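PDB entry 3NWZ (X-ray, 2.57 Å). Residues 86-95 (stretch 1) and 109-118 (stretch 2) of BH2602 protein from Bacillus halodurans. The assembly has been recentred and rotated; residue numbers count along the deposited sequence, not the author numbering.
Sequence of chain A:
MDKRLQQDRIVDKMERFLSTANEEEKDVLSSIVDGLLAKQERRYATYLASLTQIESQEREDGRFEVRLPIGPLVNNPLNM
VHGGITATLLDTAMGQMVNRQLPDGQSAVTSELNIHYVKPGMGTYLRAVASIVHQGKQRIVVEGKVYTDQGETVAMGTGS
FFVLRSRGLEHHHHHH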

# COMPACT_ATOMS: atom_id res chain seq x y z
N THR A 86 -2.27 -12.16 -9.71
CA THR A 86 -2.99 -10.91 -9.87
C THR A 86 -2.02 -9.75 -9.68
O THR A 86 -1.94 -8.83 -10.52
CB THR A 86 -4.13 -10.76 -8.86
OG1 THR A 86 -5.01 -11.89 -8.94
CG2 THR A 86 -4.92 -9.49 -9.18
N ALA A 87 -1.29 -9.79 -8.56
CA ALA A 87 -0.31 -8.76 -8.23
C ALA A 87 0.72 -8.65 -9.32
O ALA A 87 0.98 -7.58 -9.86
CB ALA A 87 0.36 -9.09 -6.93
N THR A 88 1.32 -9.79 -9.65
CA THR A 88 2.34 -9.84 -10.68
C THR A 88 1.88 -9.28 -12.02
O THR A 88 2.68 -8.78 -12.79
CB THR A 88 2.84 -11.28 -10.84
OG1 THR A 88 3.46 -11.68 -9.61
CG2 THR A 88 3.84 -11.40 -11.96
N LEU A 89 0.58 -9.38 -12.29
CA LEU A 89 -0.01 -8.86 -13.54
C LEU A 89 -0.07 -7.35 -13.49
O LEU A 89 0.41 -6.68 -14.39
CB LEU A 89 -1.43 -9.41 -13.74
CG LEU A 89 -2.14 -9.06 -15.05
CD1 LEU A 89 -1.39 -9.67 -16.23
CD2 LEU A 89 -3.57 -9.62 -14.98
N LEU A 90 -0.66 -6.82 -12.42
CA LEU A 90 -0.77 -5.37 -12.25
C LEU A 90 0.62 -4.79 -12.39
O LEU A 90 0.84 -3.84 -13.14
CB LEU A 90 -1.34 -5.04 -10.87
CG LEU A 90 -2.64 -4.23 -10.83
CD1 LEU A 90 -2.99 -3.91 -9.40
CD2 LEU A 90 -2.49 -2.94 -11.63
N ASP A 91 1.57 -5.37 -11.66
CA ASP A 91 2.97 -4.94 -11.70
C ASP A 91 3.49 -4.94 -13.14
O ASP A 91 4.14 -4.00 -13.59
CB ASP A 91 3.81 -5.90 -10.83
CG ASP A 91 5.31 -5.59 -10.89
OD1 ASP A 91 5.72 -4.48 -10.46
OD2 ASP A 91 6.08 -6.45 -11.36
N THR A 92 3.18 -6.01 -13.87
CA THR A 92 3.63 -6.13 -15.25
C THR A 92 3.05 -5.01 -16.10
O THR A 92 3.76 -4.37 -16.88
CB THR A 92 3.26 -7.50 -15.83
OG1 THR A 92 3.79 -8.53 -14.99
CG2 THR A 92 3.86 -7.69 -17.17
N ALA A 93 1.75 -4.76 -15.93
CA ALA A 93 1.08 -3.69 -16.67
C ALA A 93 1.75 -2.34 -16.32
O ALA A 93 2.23 -1.62 -17.21
CB ALA A 93 -0.41 -3.67 -16.31
N MSE A 94 1.81 -2.03 -15.03
CA MSE A 94 2.39 -0.77 -14.59
C MSE A 94 3.83 -0.60 -15.03
O MSE A 94 4.31 0.54 -15.23
CB MSE A 94 2.31 -0.68 -13.09
CG MSE A 94 0.94 -0.97 -12.56
SE MSE A 94 0.91 -0.91 -10.65
CE MSE A 94 -0.21 0.64 -10.42
N GLY A 95 4.53 -1.72 -15.17
CA GLY A 95 5.91 -1.65 -15.60
C GLY A 95 6.00 -1.24 -17.06
O GLY A 95 6.57 -0.21 -17.39
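Stretch 2 (109-118) VTSELNIHYV

The centre of the contact between the two stretches is apolar and is built around Ala-87 and Ile-115. The CA atoms of Ala-87 and Ile-115 are 7.2 Å apart, and Ala-87 CB lies 3.4 Å from Ile-115 CD1, a tight van der Waals contact. Ile-115, with chi1 at -37° (m) and chi2 in t, reaches a second helix residue one turn on, where its CG2 packs 3.9 Å from CD1 of Leu-90. One isoleucine thus bridges successive turns of the helix.

These contacts join a regular helix to a strand. Residues 86-95 are helical throughout, within a helix that continues at both ends, and hydrogen bonds such as Asp-91 N to Ala-87 O (2.9 Å) and Met-94 N to Leu-90 O (2.8 Å) hold its successive turns. Residues 109-117 belong to a strand that begins earlier in the chain, and Val-118 lies beyond it. The strand backbone departs from the extended form at Ser-111, with phi/psi of -92/-63°. The two axes approach to 9.5 Å and their N-to-C directions form an angle of 119°, so the strand crosses the helix steeply, with an antiparallel component: Tyr-117 lies by Thr-86 near the start of the helical stretch, whereas Thr-110 lies by Asp-91, further along. From Leu-113 to Ile-115 the side chains alternate: Leu-113 and Ile-115 direct their CA-to-CB bonds toward the helix, while that of the intervening Asn-114 points away. The CA-to-CB bond of Thr-110 also points toward the helix.

Outward from Ile-115 in one direction, Tyr-117 closes the apolar patch. Its CA-to-CB bond points sideways, but the end of the side chain comes nearer to the helix, bringing OH to 3.9 Å from Ala-87 CB. Thr-86 CB sits at the edge of the tyrosine ring, near its plane, 4.2 Å from CE1. The hydroxyls Thr-86 OG1 and Tyr-117 OH are hydrogen-bonded elsewhere in the structure.

In the other direction, Leu-113 packs against two helix residues. Its CD1 is 4.2 Å from SE of Met-94, a selenomethionine, and its CD2 is 4.4 Å from Asp-91 CB, so the aliphatic base of the aspartate also borders the apolar packing. Beyond it the contact turns polar. The carboxylate of Asp-91, in the t rotamer, accepts a short hydrogen bond from the Thr-110 hydroxyl, with OG1 2.6 Å from Asp-91 OD1. This is the only hydrogen bond between the stretches, and it ties the strand to the helix at the polar edge of the contact.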

# COMPACT_ATOMS: atom_id res chain seq x y z
N VAL A 109 12.39 0.47 -12.23
CA VAL A 109 12.19 -0.74 -11.46
C VAL A 109 11.16 -0.55 -10.34
O VAL A 109 11.15 0.46 -9.64
CB VAL A 109 13.52 -1.21 -10.88
CG1 VAL A 109 14.53 -1.38 -12.00
CG2 VAL A 109 14.03 -0.20 -9.86
N THR A 110 10.29 -1.54 -10.18
CA THR A 110 9.26 -1.52 -9.16
C THR A 110 9.81 -1.22 -7.76
O THR A 110 10.51 -2.04 -7.15
CB THR A 110 8.53 -2.86 -9.12
OG1 THR A 110 7.87 -3.07 -10.37
CG2 THR A 110 7.51 -2.87 -8.00
N SER A 111 9.47 -0.04 -7.25
CA SER A 111 9.90 0.42 -5.94
C SER A 111 8.86 0.03 -4.89
O SER A 111 9.13 -0.74 -3.96
CB SER A 111 10.10 1.93 -5.99
OG SER A 111 10.35 2.48 -4.71
N GLU A 112 7.66 0.58 -5.04
CA GLU A 112 6.56 0.29 -4.13
C GLU A 112 5.45 -0.36 -4.93
O GLU A 112 5.38 -0.22 -6.15
CB GLU A 112 6.05 1.57 -3.47
CG GLU A 112 6.89 2.04 -2.29
CD GLU A 112 8.29 2.44 -2.69
OE1 GLU A 112 8.47 3.58 -3.19
OE2 GLU A 112 9.21 1.62 -2.52
N LEU A 113 4.59 -1.10 -4.24
CA LEU A 113 3.46 -1.77 -4.87
C LEU A 113 2.39 -1.85 -3.81
O LEU A 113 2.68 -2.18 -2.66
CB LEU A 113 3.87 -3.18 -5.32
CG LEU A 113 2.82 -3.96 -6.13
CD1 LEU A 113 2.39 -3.16 -7.38
CD2 LEU A 113 3.41 -5.29 -6.54
N ASN A 114 1.16 -1.51 -4.18
CA ASN A 114 0.03 -1.53 -3.24
C ASN A 114 -1.14 -2.08 -4.00
O ASN A 114 -1.38 -1.72 -5.15
CB ASN A 114 -0.30 -0.12 -2.76
CG ASN A 114 -1.07 -0.13 -1.44
OD1 ASN A 114 -2.09 -0.81 -1.27
ND2 ASN A 114 -0.57 0.65 -0.49
N ILE A 115 -1.88 -2.97 -3.36
CA ILE A 115 -3.00 -3.63 -4.00
C ILE A 115 -4.14 -3.88 -3.02
O ILE A 115 -3.93 -4.17 -1.84
CB ILE A 115 -2.53 -4.96 -4.62
CG1 ILE A 115 -1.12 -4.80 -5.18
CG2 ILE A 115 -3.46 -5.36 -5.76
CD1 ILE A 115 -0.44 -6.12 -5.55
N HIS A 116 -5.37 -3.73 -3.51
CA HIS A 116 -6.57 -3.93 -2.72
C HIS A 116 -7.35 -4.98 -3.48
O HIS A 116 -7.69 -4.78 -4.64
CB HIS A 116 -7.37 -2.62 -2.61
CG HIS A 116 -6.68 -1.57 -1.81
ND1 HIS A 116 -7.09 -1.20 -0.55
CD2 HIS A 116 -5.53 -0.88 -2.05
CE1 HIS A 116 -6.23 -0.34 -0.04
NE2 HIS A 116 -5.28 -0.13 -0.93
N TYR A 117 -7.58 -6.12 -2.84
CA TYR A 117 -8.31 -7.19 -3.49
C TYR A 117 -9.78 -6.93 -3.31
O TYR A 117 -10.24 -6.61 -2.22
CB TYR A 117 -7.91 -8.52 -2.87
CG TYR A 117 -6.51 -8.91 -3.26
CD1 TYR A 117 -6.26 -9.56 -4.47
CD2 TYR A 117 -5.43 -8.57 -2.46
CE1 TYR A 117 -4.95 -9.86 -4.88
CE2 TYR A 117 -4.13 -8.86 -2.85
CZ TYR A 117 -3.90 -9.50 -4.06
OH TYR A 117 -2.61 -9.76 -4.45
N VAL A 118 -10.53 -7.09 -4.40
CA VAL A 118 -11.95 -6.79 -4.39
C VAL A 118 -12.82 -8.00 -4.65
O VAL A 118 -13.61 -8.39 -3.80
CB VAL A 118 -12.23 -5.69 -5.44
CG1 VAL A 118 -13.72 -5.51 -5.63
CG2 VAL A 118 -11.56 -4.39 -5.00